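PDB 2QN0: neurotoxin from Clostridium botulinum, which cleaves SNARE proteins as the zinc-dependent protease light chain of botulinum neurotoxin type C1, and has a dual substrate specificity. Local coordinates for residues 39-43 and 107-112; 132-136 and 187-191; 190-194 and 230-234; 269-273 and 371-375. All blocks are in the same frame, centred on the assembly; numbering follows the deposited sequence.

Contact 1: residues 39-43 and 107-112; sequences ITGNI and IYRLST
Thr-40 and Ile-43 lean on the last turn of helix 101-112, where both meet Ser-111. The packed part is apolar. The side chains of Thr-40 and Ile-107 cross at about a right angle, their CG2 methyls 3.7 Å apart. Ile-43 lays CG1 along CB of Ser-111, and Ile-43 CD1 ends 4.0 Å from CB of Leu-110. Thr-40 O, 3.5 Å from Ser-111 CB, also accepts from Ile-43 N in a type II' turn. Gly-41 takes the positive phi of that turn (49°), and its CA lies against Ser-111 O.

The other side is wetter. Asn-42 N donates to Ser-111 O at 3.0 Å, with 155° at the hydrogen. Asn-42 OD1 turns to water 2, which also donates to Thr-112 O. Water 1 joins Thr-40 OG1 to Ser-111 OG. Ser-111 OG, held between backbone N and carbonyl carbon (chi1 69°), donates back to Ile-107 O at 2.7 Å. Ser-111 N reaches the same oxygen from the opposite face. The turn is held to the helix end by one direct bond to Ser-111 O and by two water bridges, to Ser-111 OG and Thr-112 O. Apolar side chains fill the buried part, while the polar grip on the last helix residues is partly through water.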
loop_
_atom_site.group_PDB
_atom_site.type_symbol
_atom_site.label_atom_id
_atom_site.label_comp_id
_atom_site.label_asym_id
_atom_site.label_seq_id
_atom_site.Cartn_x
_atom_site.Cartn_y
_atom_site.Cartn_z
ATOM N N ILE A 39 0.634 -13.644 -1.669
ATOM C CA ILE A 39 -0.022 -13.579 -0.366
ATOM C C ILE A 39 -1.433 -14.141 -0.518
ATOM O O ILE A 39 -1.860 -15.015 0.238
ATOM C CB ILE A 39 -0.093 -12.116 0.148
ATOM C CG1 ILE A 39 1.325 -11.572 0.338
ATOM C CG2 ILE A 39 -0.886 -12.054 1.452
ATOM C CD1 ILE A 39 1.384 -10.132 0.819
ATOM N N THR A 40 -2.152 -13.621 -1.506
ATOM C CA THR A 40 -3.500 -14.079 -1.816
ATOM C C THR A 40 -3.945 -13.381 -3.094
ATOM O O THR A 40 -3.622 -12.217 -3.316
ATOM C CB THR A 40 -4.500 -13.779 -0.673
ATOM O OG1 THR A 40 -5.770 -14.365 -0.990
ATOM C CG2 THR A 40 -4.677 -12.280 -0.477
ATOM N N GLY A 41 -4.659 -14.101 -3.952
ATOM C CA GLY A 41 -5.114 -13.503 -5.194
ATOM C C GLY A 41 -4.023 -12.786 -5.968
ATOM O O GLY A 41 -2.954 -13.346 -6.229
ATOM N N ASN A 42 -4.281 -11.529 -6.319
ATOM C CA ASN A 42 -3.332 -10.748 -7.097
ATOM C C ASN A 42 -2.395 -9.865 -6.271
ATOM O O ASN A 42 -1.853 -8.886 -6.777
ATOM C CB ASN A 42 -4.096 -9.905 -8.120
ATOM C CG ASN A 42 -4.952 -10.756 -9.053
ATOM O OD1 ASN A 42 -6.089 -10.404 -9.365
ATOM N ND2 ASN A 42 -4.400 -11.878 -9.506
ATOM N N ILE A 43 -2.210 -10.211 -5.002
ATOM C CA ILE A 43 -1.299 -9.466 -4.136
ATOM C C ILE A 43 -0.047 -10.322 -3.943
ATOM O O ILE A 43 -0.127 -11.440 -3.432
ATOM C CB ILE A 43 -1.902 -9.198 -2.746
ATOM C CG1 ILE A 43 -3.166 -8.338 -2.868
ATOM C CG2 ILE A 43 -0.865 -8.481 -1.871
ATOM C CD1 ILE A 43 -3.866 -8.100 -1.536
ATOM N N ILE A 107 -8.598 -6.501 1.697
ATOM C CA ILE A 107 -7.769 -7.513 1.048
ATOM C C ILE A 107 -8.495 -8.138 -0.143
ATOM O O ILE A 107 -7.901 -8.367 -1.200
ATOM C CB ILE A 107 -7.370 -8.620 2.053
ATOM C CG1 ILE A 107 -6.494 -8.015 3.154
ATOM C CG2 ILE A 107 -6.617 -9.738 1.336
ATOM C CD1 ILE A 107 -6.206 -8.954 4.321
ATOM N N TYR A 108 -9.783 -8.412 0.027
ATOM C CA TYR A 108 -10.570 -9.006 -1.044
ATOM C C TYR A 108 -10.543 -8.121 -2.288
ATOM O O TYR A 108 -10.270 -8.587 -3.395
ATOM C CB TYR A 108 -12.020 -9.197 -0.595
ATOM C CG TYR A 108 -12.928 -9.672 -1.705
ATOM C CD1 TYR A 108 -12.903 -10.998 -2.136
ATOM C CD2 TYR A 108 -13.774 -8.780 -2.365
ATOM C CE1 TYR A 108 -13.700 -11.425 -3.202
ATOM C CE2 TYR A 108 -14.570 -9.195 -3.430
ATOM C CZ TYR A 108 -14.527 -10.517 -3.842
ATOM O OH TYR A 108 -15.305 -10.927 -4.902
ATOM N N ARG A 109 -10.826 -6.836 -2.109
ATOM C CA ARG A 109 -10.843 -5.924 -3.245
ATOM C C ARG A 109 -9.488 -5.805 -3.929
ATOM O O ARG A 109 -9.389 -5.925 -5.149
ATOM C CB ARG A 109 -11.341 -4.545 -2.805
ATOM C CG ARG A 109 -12.759 -4.586 -2.256
ATOM C CD ARG A 109 -13.330 -3.201 -2.028
ATOM N NE ARG A 109 -14.608 -3.279 -1.326
ATOM C CZ ARG A 109 -15.441 -2.258 -1.159
ATOM N NH1 ARG A 109 -15.140 -1.063 -1.649
ATOM N NH2 ARG A 109 -16.571 -2.432 -0.487
ATOM N N LEU A 110 -8.440 -5.572 -3.148
ATOM C CA LEU A 110 -7.104 -5.440 -3.721
ATOM C C LEU A 110 -6.596 -6.711 -4.403
ATOM O O LEU A 110 -5.820 -6.640 -5.355
ATOM C CB LEU A 110 -6.106 -5.023 -2.640
ATOM C CG LEU A 110 -6.207 -3.573 -2.158
ATOM C CD1 LEU A 110 -5.229 -3.345 -1.012
ATOM C CD2 LEU A 110 -5.898 -2.629 -3.315
ATOM N N SER A 111 -7.034 -7.869 -3.923
ATOM C CA SER A 111 -6.572 -9.131 -4.487
ATOM C C SER A 111 -7.481 -9.704 -5.559
ATOM O O SER A 111 -7.127 -10.695 -6.194
ATOM C CB SER A 111 -6.401 -10.172 -3.374
ATOM O OG SER A 111 -7.655 -10.556 -2.838
ATOM N N THR A 112 -8.637 -9.079 -5.773
ATOM C CA THR A 112 -9.592 -9.566 -6.765
ATOM C C THR A 112 -9.829 -8.620 -7.939
ATOM O O THR A 112 -9.762 -9.038 -9.094
ATOM C CB THR A 112 -10.951 -9.871 -6.105
ATOM O OG1 THR A 112 -10.757 -10.804 -5.034
ATOM C CG2 THR A 112 -11.914 -10.467 -7.120
HETATM O O HOH W 1 -7.730 -13.284 -2.763
HETATM O O HOH W 2 -8.529 -11.506 -10.543
#

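Contact 2: residues 132-136 and 187-191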
loop_
_atom_site.group_PDB
_atom_site.type_symbol
_atom_site.label_atom_id
_atom_site.label_comp_id
_atom_site.label_asym_id
_atom_site.label_seq_id
_atom_site.Cartn_x
_atom_site.Cartn_y
_atom_site.Cartn_z
ATOM N N ASP A 132 1.950 -0.188 -19.884
ATOM C CA ASP A 132 2.892 0.362 -18.916
ATOM C C ASP A 132 3.639 -0.715 -18.142
ATOM O O ASP A 132 4.452 -1.438 -18.718
ATOM C CB ASP A 132 2.163 1.307 -17.956
ATOM C CG ASP A 132 1.716 2.586 -18.638
ATOM O OD1 ASP A 132 2.563 3.232 -19.289
ATOM O OD2 ASP A 132 0.525 2.946 -18.525
ATOM N N PHE A 133 3.370 -0.823 -16.843
ATOM C CA PHE A 133 4.030 -1.822 -16.007
ATOM C C PHE A 133 3.039 -2.751 -15.306
ATOM O O PHE A 133 3.329 -3.284 -14.232
ATOM C CB PHE A 133 4.909 -1.121 -14.967
ATOM C CG PHE A 133 6.110 -0.444 -15.560
ATOM C CD1 PHE A 133 7.273 -1.159 -15.812
ATOM C CD2 PHE A 133 6.061 0.898 -15.918
ATOM C CE1 PHE A 133 8.370 -0.549 -16.415
ATOM C CE2 PHE A 133 7.151 1.517 -16.521
ATOM C CZ PHE A 133 8.309 0.790 -16.771
ATOM N N ASN A 134 1.878 -2.958 -15.920
ATOM C CA ASN A 134 0.855 -3.819 -15.329
ATOM C C ASN A 134 1.191 -5.306 -15.384
ATOM O O ASN A 134 0.653 -6.095 -14.602
ATOM C CB ASN A 134 -0.499 -3.576 -15.998
ATOM C CG ASN A 134 -1.165 -2.293 -15.526
ATOM O OD1 ASN A 134 -0.658 -1.601 -14.642
ATOM N ND2 ASN A 134 -2.315 -1.977 -16.113
ATOM N N SER A 135 2.058 -5.700 -16.311
ATOM C CA SER A 135 2.442 -7.106 -16.404
ATOM C C SER A 135 3.923 -7.234 -16.067
ATOM O O SER A 135 4.721 -6.368 -16.417
ATOM C CB SER A 135 2.156 -7.658 -17.809
ATOM O OG SER A 135 2.963 -7.047 -18.798
ATOM N N VAL A 136 4.284 -8.301 -15.361
ATOM C CA VAL A 136 5.674 -8.516 -14.980
ATOM C C VAL A 136 6.155 -9.863 -15.503
ATOM O O VAL A 136 5.400 -10.836 -15.522
ATOM C CB VAL A 136 5.854 -8.459 -13.439
ATOM C CG1 VAL A 136 5.382 -7.104 -12.911
ATOM C CG2 VAL A 136 5.085 -9.579 -12.776
ATOM N N GLY A 187 -6.715 2.850 -13.325
ATOM C CA GLY A 187 -6.054 2.230 -12.197
ATOM C C GLY A 187 -4.785 1.636 -12.783
ATOM O O GLY A 187 -4.617 1.628 -14.005
ATOM N N ALA A 188 -3.891 1.140 -11.933
ATOM C CA ALA A 188 -2.641 0.556 -12.405
ATOM C C ALA A 188 -1.998 -0.239 -11.281
ATOM O O ALA A 188 -2.381 -0.107 -10.123
ATOM C CB ALA A 188 -1.689 1.655 -12.865
ATOM N N LEU A 189 -1.018 -1.062 -11.632
ATOM C CA LEU A 189 -0.308 -1.865 -10.643
ATOM C C LEU A 189 0.391 -0.941 -9.647
ATOM O O LEU A 189 0.979 0.069 -10.037
ATOM C CB LEU A 189 0.729 -2.753 -11.347
ATOM C CG LEU A 189 1.673 -3.597 -10.487
ATOM C CD1 LEU A 189 2.151 -4.794 -11.296
ATOM C CD2 LEU A 189 2.854 -2.749 -10.012
ATOM N N SER A 190 0.323 -1.292 -8.364
ATOM C CA SER A 190 0.972 -0.507 -7.317
ATOM C C SER A 190 2.095 -1.308 -6.673
ATOM O O SER A 190 1.985 -2.519 -6.515
ATOM C CB SER A 190 -0.016 -0.141 -6.199
ATOM O OG SER A 190 -0.992 0.798 -6.612
ATOM N N ILE A 191 3.174 -0.625 -6.314
ATOM C CA ILE A 191 4.271 -1.267 -5.600
ATOM C C ILE A 191 4.354 -0.527 -4.274
ATOM O O ILE A 191 4.462 0.701 -4.242
ATOM C CB ILE A 191 5.624 -1.148 -6.336
ATOM C CG1 ILE A 191 5.618 -2.054 -7.574
ATOM C CG2 ILE A 191 6.766 -1.541 -5.389
ATOM C CD1 ILE A 191 6.932 -2.078 -8.342
HETATM O O HOH W 3 -3.327 0.759 -16.312
#
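Asn-134 reaches across to Leu-189, and its amide does most of the polar work here. CG stands beside the backbone N (chi1 -77°), which swings the amide out from the loop 132-136 toward the other chain segment. Asn-134 OD1 then accepts from Leu-189 N at 3.1 Å. The bond is nearly straight at the hydrogen (165°), but the donor sits well above the plane of the amide carbonyl. Asn-134 OD1 also lies 3.8 Å from CB of Ala-188. The other half of the amide is used too. ND2 donates to water 3, and that water donates to Gly-187 O at 2.8 Å. With one branch on a backbone N-H and the other on a bridged carbonyl, the amide is fixed in its rotation.

Leu-189 answers from its own side. Its CG points opposite the backbone N (chi1 175°), which puts CD1 against the loop backbone. Leu-189 CD1 comes to 3.5 Å from Phe-133 O and to 4.3 Å from CG1 of Val-136. The methyl therefore lies against backbone oxygen as well as against apolar carbon. The ring of Phe-133 leads away, to Leu-26 and Phe-173.

Asp-132 bonds to Asn-119, Leu-175 and Asn-178, which ties down the start of the loop. Through their backbones Ala-188 pairs with Asn-237, and Ser-190 with Ser-155 and with Ile-157 of strand 156-159. The arrangement is an asparagine side chain bridging two loops, each leading into a strand of the mixed sheet of the clostridial neurotoxin protease: 136-141 and 190-193.

Contact 3: residues 190-194 and 230-234; sequences SIISI and ELNHA. With ZN (zinc ion), chain B.
Glu-230 is apolar packing at one end and a partner of the zinc-bound water at the other. Ile-192 CG2 touches Glu-230 CB at 3.7 Å, and Ile-194 CD1 touches Glu-230 CG at 4.1 Å. The glutamate chain bends at chi2 (-50°), which carries the carboxylate away from the isoleucines. Glu-230 OE2 accepts from water 5 at 2.6 Å. OE1 is hydrogen-bonded to Thr-170 of the neighbouring strand 169-171, a second-shell bond that would orient the group.

Ile-192 is the centre of the apolar part. CG1 lies beside its backbone N (chi1 -65°) and aims CD1 at the helix. Ile-192 CD1 meets Leu-231 CD2 at 3.7 Å, the two side chains crossing at about a right angle, and reaches Ala-234 CB at 4.1 Å. The strand 190-193 and this piece of helix 223-238 run nearly antiparallel, at 168°, with their axes 9.0 Å apart. At the far end Ser-190 OG rests near Ala-234 CA. It is hydrogen-bonded to Asn-237 ND2. Water 4 lies 2.6 Å from Ser-190 OG and donates to Ala-234 O.

His-233 takes almost no part in the packing. His-233 NE2 binds the zinc ion at 2.1 Å, and water 5 is also bound to the metal. His-229 and Glu-269 complete the set of protein ligands. The helix carries the HExxH motif of zinc metalloproteases, laid against a sheet strand. Glu-230, on the zinc-bound water, sits where such enzymes have their general base, consistent with that role here.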
loop_
_atom_site.group_PDB
_atom_site.type_symbol
_atom_site.label_atom_id
_atom_site.label_comp_id
_atom_site.label_asym_id
_atom_site.label_seq_id
_atom_site.Cartn_x
_atom_site.Cartn_y
_atom_site.Cartn_z
ATOM N N SER A 190 0.323 -1.292 -8.364
ATOM C CA SER A 190 0.972 -0.507 -7.317
ATOM C C SER A 190 2.095 -1.308 -6.673
ATOM O O SER A 190 1.985 -2.519 -6.515
ATOM C CB SER A 190 -0.016 -0.141 -6.199
ATOM O OG SER A 190 -0.992 0.798 -6.612
ATOM N N ILE A 191 3.174 -0.625 -6.314
ATOM C CA ILE A 191 4.271 -1.267 -5.600
ATOM C C ILE A 191 4.354 -0.527 -4.274
ATOM O O ILE A 191 4.462 0.701 -4.242
ATOM C CB ILE A 191 5.624 -1.148 -6.336
ATOM C CG1 ILE A 191 5.618 -2.054 -7.574
ATOM C CG2 ILE A 191 6.766 -1.541 -5.389
ATOM C CD1 ILE A 191 6.932 -2.078 -8.342
ATOM N N ILE A 192 4.260 -1.279 -3.184
ATOM C CA ILE A 192 4.334 -0.723 -1.840
ATOM C C ILE A 192 5.673 -1.141 -1.236
ATOM O O ILE A 192 5.929 -2.332 -1.083
ATOM C CB ILE A 192 3.202 -1.282 -0.940
ATOM C CG1 ILE A 192 1.836 -0.815 -1.456
ATOM C CG2 ILE A 192 3.415 -0.836 0.509
ATOM C CD1 ILE A 192 0.652 -1.401 -0.684
ATOM N N SER A 193 6.521 -0.168 -0.909
ATOM C CA SER A 193 7.834 -0.449 -0.312
ATOM C C SER A 193 7.710 -0.078 1.159
ATOM O O SER A 193 7.444 1.079 1.503
ATOM C CB SER A 193 8.912 0.378 -1.006
ATOM O OG SER A 193 8.941 0.063 -2.388
ATOM N N ILE A 194 7.938 -1.054 2.033
ATOM C CA ILE A 194 7.711 -0.821 3.448
ATOM C C ILE A 194 8.323 -1.879 4.364
ATOM O O ILE A 194 8.698 -2.964 3.920
ATOM C CB ILE A 194 6.181 -0.845 3.668
ATOM C CG1 ILE A 194 5.801 -0.495 5.103
ATOM C CG2 ILE A 194 5.658 -2.244 3.318
ATOM C CD1 ILE A 194 4.293 -0.455 5.313
ATOM N N GLU A 230 -0.795 2.246 3.617
ATOM C CA GLU A 230 -0.300 2.128 2.249
ATOM C C GLU A 230 -1.299 1.369 1.376
ATOM O O GLU A 230 -1.428 1.652 0.184
ATOM C CB GLU A 230 1.067 1.421 2.207
ATOM C CG GLU A 230 2.214 2.179 2.894
ATOM C CD GLU A 230 2.336 3.636 2.454
ATOM O OE1 GLU A 230 2.258 3.918 1.236
ATOM O OE2 GLU A 230 2.530 4.501 3.332
ATOM N N LEU A 231 -2.010 0.405 1.957
ATOM C CA LEU A 231 -3.004 -0.340 1.184
ATOM C C LEU A 231 -4.108 0.620 0.722
ATOM O O LEU A 231 -4.770 0.378 -0.288
ATOM C CB LEU A 231 -3.603 -1.486 2.012
ATOM C CG LEU A 231 -2.631 -2.627 2.363
ATOM C CD1 LEU A 231 -3.369 -3.698 3.169
ATOM C CD2 LEU A 231 -2.053 -3.238 1.083
ATOM N N ASN A 232 -4.308 1.708 1.462
ATOM C CA ASN A 232 -5.316 2.690 1.061
ATOM C C ASN A 232 -4.847 3.399 -0.204
ATOM O O ASN A 232 -5.648 3.680 -1.096
ATOM C CB ASN A 232 -5.572 3.703 2.179
ATOM C CG ASN A 232 -6.285 3.080 3.362
ATOM O OD1 ASN A 232 -6.916 2.030 3.230
ATOM N ND2 ASN A 232 -6.201 3.726 4.518
ATOM N N HIS A 233 -3.556 3.712 -0.281
ATOM C CA HIS A 233 -3.032 4.343 -1.490
ATOM C C HIS A 233 -3.238 3.362 -2.642
ATOM O O HIS A 233 -3.608 3.757 -3.749
ATOM C CB HIS A 233 -1.541 4.657 -1.354
ATOM C CG HIS A 233 -1.249 5.818 -0.456
ATOM N ND1 HIS A 233 -1.828 7.059 -0.633
ATOM C CD2 HIS A 233 -0.422 5.937 0.609
ATOM C CE1 HIS A 233 -1.366 7.892 0.281
ATOM N NE2 HIS A 233 -0.511 7.235 1.047
ATOM N N ALA A 234 -3.004 2.077 -2.374
ATOM C CA ALA A 234 -3.171 1.044 -3.399
ATOM C C ALA A 234 -4.621 0.960 -3.855
ATOM O O ALA A 234 -4.895 0.703 -5.031
ATOM C CB ALA A 234 -2.703 -0.320 -2.868
HETATM ZN ZN ZN B . 0.519 7.817 2.754
HETATM O O HOH W 4 -2.978 -0.809 -6.628
HETATM O O HOH W 5 2.435 7.003 2.724
#

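Contact 4: residues 269-273 and 371-375. With ZN (zinc ion), chain B.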
loop_
_atom_site.group_PDB
_atom_site.type_symbol
_atom_site.label_atom_id
_atom_site.label_comp_id
_atom_site.label_asym_id
_atom_site.label_seq_id
_atom_site.Cartn_x
_atom_site.Cartn_y
_atom_site.Cartn_z
ATOM N N GLU A 269 -2.458 11.927 0.899
ATOM C CA GLU A 269 -2.176 11.518 2.271
ATOM C C GLU A 269 -3.389 11.778 3.155
ATOM O O GLU A 269 -3.720 10.979 4.033
ATOM C CB GLU A 269 -0.973 12.287 2.825
ATOM C CG GLU A 269 0.348 11.962 2.144
ATOM C CD GLU A 269 0.694 10.490 2.261
ATOM O OE1 GLU A 269 0.042 9.804 3.070
ATOM O OE2 GLU A 269 1.613 10.030 1.558
ATOM N N ILE A 270 -4.048 12.908 2.928
ATOM C CA ILE A 270 -5.223 13.260 3.706
ATOM C C ILE A 270 -6.310 12.194 3.559
ATOM O O ILE A 270 -6.959 11.822 4.538
ATOM C CB ILE A 270 -5.768 14.650 3.279
ATOM C CG1 ILE A 270 -4.778 15.738 3.717
ATOM C CG2 ILE A 270 -7.144 14.898 3.899
ATOM C CD1 ILE A 270 -5.193 17.155 3.342
ATOM N N TYR A 271 -6.513 11.696 2.344
ATOM C CA TYR A 271 -7.525 10.666 2.142
ATOM C C TYR A 271 -7.095 9.320 2.716
ATOM O O TYR A 271 -7.908 8.602 3.297
ATOM C CB TYR A 271 -7.860 10.514 0.659
ATOM C CG TYR A 271 -8.912 11.501 0.187
ATOM C CD1 TYR A 271 -10.067 11.729 0.938
ATOM C CD2 TYR A 271 -8.765 12.182 -1.020
ATOM C CE1 TYR A 271 -11.058 12.616 0.492
ATOM C CE2 TYR A 271 -9.746 13.067 -1.473
ATOM C CZ TYR A 271 -10.887 13.276 -0.715
ATOM O OH TYR A 271 -11.859 14.134 -1.178
ATOM N N ALA A 272 -5.821 8.978 2.558
ATOM C CA ALA A 272 -5.321 7.708 3.091
ATOM C C ALA A 272 -5.461 7.685 4.618
ATOM O O ALA A 272 -5.780 6.649 5.213
ATOM C CB ALA A 272 -3.864 7.511 2.691
ATOM N N PHE A 273 -5.224 8.830 5.255
ATOM C CA PHE A 273 -5.344 8.915 6.706
ATOM C C PHE A 273 -6.817 9.003 7.101
ATOM O O PHE A 273 -7.286 8.249 7.953
ATOM C CB PHE A 273 -4.588 10.133 7.248
ATOM C CG PHE A 273 -4.583 10.205 8.748
ATOM C CD1 PHE A 273 -3.783 9.343 9.497
ATOM C CD2 PHE A 273 -5.435 11.079 9.417
ATOM C CE1 PHE A 273 -3.839 9.349 10.893
ATOM C CE2 PHE A 273 -5.500 11.093 10.813
ATOM C CZ PHE A 273 -4.699 10.223 11.551
ATOM N N ASN A 371 -3.534 5.210 18.192
ATOM C CA ASN A 371 -2.930 5.676 16.953
ATOM C C ASN A 371 -2.780 7.190 16.962
ATOM O O ASN A 371 -3.386 7.878 17.783
ATOM C CB ASN A 371 -3.776 5.243 15.747
ATOM C CG ASN A 371 -3.052 5.446 14.425
ATOM O OD1 ASN A 371 -1.870 5.126 14.302
ATOM N ND2 ASN A 371 -3.763 5.962 13.423
ATOM N N ARG A 372 -1.963 7.701 16.048
ATOM C CA ARG A 372 -1.751 9.137 15.947
ATOM C C ARG A 372 -3.097 9.795 15.670
ATOM O O ARG A 372 -3.932 9.239 14.962
ATOM C CB ARG A 372 -0.758 9.441 14.821
ATOM C CG ARG A 372 -1.108 8.804 13.479
ATOM C CD ARG A 372 0.006 9.025 12.460
ATOM N NE ARG A 372 -0.234 8.304 11.211
ATOM C CZ ARG A 372 0.625 8.261 10.195
ATOM N NH1 ARG A 372 1.784 8.902 10.277
ATOM N NH2 ARG A 372 0.328 7.572 9.097
ATOM N N LYS A 373 -3.313 10.974 16.245
ATOM C CA LYS A 373 -4.566 11.689 16.057
ATOM C C LYS A 373 -4.661 12.306 14.663
ATOM O O LYS A 373 -5.748 12.395 14.088
ATOM C CB LYS A 373 -4.704 12.781 17.114
ATOM C CG LYS A 373 -6.045 13.495 17.092
ATOM C CD LYS A 373 -6.137 14.491 18.233
ATOM C CE LYS A 373 -7.476 15.206 18.237
ATOM N NZ LYS A 373 -7.551 16.190 19.354
ATOM N N ILE A 374 -3.523 12.740 14.136
ATOM C CA ILE A 374 -3.460 13.340 12.806
ATOM C C ILE A 374 -2.256 12.789 12.058
ATOM O O ILE A 374 -1.299 12.315 12.669
ATOM C CB ILE A 374 -3.327 14.885 12.868
ATOM C CG1 ILE A 374 -2.206 15.278 13.829
ATOM C CG2 ILE A 374 -4.658 15.507 13.276
ATOM C CD1 ILE A 374 -1.883 16.768 13.816
ATOM N N TYR A 375 -2.306 12.856 10.733
ATOM C CA TYR A 375 -1.210 12.358 9.910
ATOM C C TYR A 375 0.092 13.091 10.238
ATOM O O TYR A 375 1.169 12.496 10.228
ATOM C CB TYR A 375 -1.546 12.538 8.427
ATOM C CG TYR A 375 -0.456 12.061 7.497
ATOM C CD1 TYR A 375 -0.176 10.702 7.355
ATOM C CD2 TYR A 375 0.308 12.972 6.765
ATOM C CE1 TYR A 375 0.843 10.260 6.503
ATOM C CE2 TYR A 375 1.323 12.540 5.911
ATOM C CZ TYR A 375 1.584 11.182 5.786
ATOM O OH TYR A 375 2.584 10.751 4.943
HETATM ZN ZN ZN B . 0.519 7.817 2.754
HETATM O O HOH W 5 2.435 7.003 2.724
#
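Glu-269 lies over the ring of Tyr-375, and its chain can be followed to the metal. Glu-269 CB starts over one face of the ring, 4.2 Å from the Tyr-375 centroid and 23° off the normal, a CH-pi contact. Glu-269 CG follows at 3.9 Å from CZ of Tyr-375, near the phenol end. Glu-269 CD comes 3.3 Å from Tyr-375 OH. The carboxylate is almost parallel to the ring, their planes 9° apart. Glu-269 OE1 binds the zinc ion at 2.1 Å. Glu-269 OE2 makes a longer, weaker approach to the zinc ion at 2.7 Å, and it also takes a weak bond from water 5.

With His-229 and His-233 of the HExxH helix, Glu-269 forms the metal site of this protease, a glutamate supplied by a later helix as in gluzincins. Tyr-375 thus borders the zinc from the loop that follows helix 360-366.

Further along, the loop passes over one face of Phe-273 and along its edge. Its CG points opposite the backbone N (chi1 -175°), sending the ring toward 372-375. Tyr-375 N lies above the middle of one face, and Tyr-375 CB makes a CH-pi contact there. Arg-372 O meets the ring edge in its plane. The Arg-372 side chain passes with NE 3.8 Å from Phe-273 CE1, the guanidinium steeply turned from the ring. NE is salt-bridged to Glu-360, which also accepts from Asn-371 ND2.

How the contacts relate
From the N terminus, contact 1 closes the chain from the turn after strand 34-38 to the end of helix 101-112. Contact 2 follows in series and joins the loop before strand 136-141 to the approach to strand 190-193. Contact 3 begins on the residues where contact 2 ends, Ser-190 and Ile-191, and carries the sheet to helix 223-238. Contact 4 comes last and brings loop 371-375 to helix 267-273. No loop nests in or crosses another. Contacts 1 and 3 meet where Leu-110 packs on helix 223-238, at Leu-231 and Ala-234. Contacts 3 and 4 share the zinc ion and water 5, and Asn-232 ND2 probably bonds to Ala-272 O.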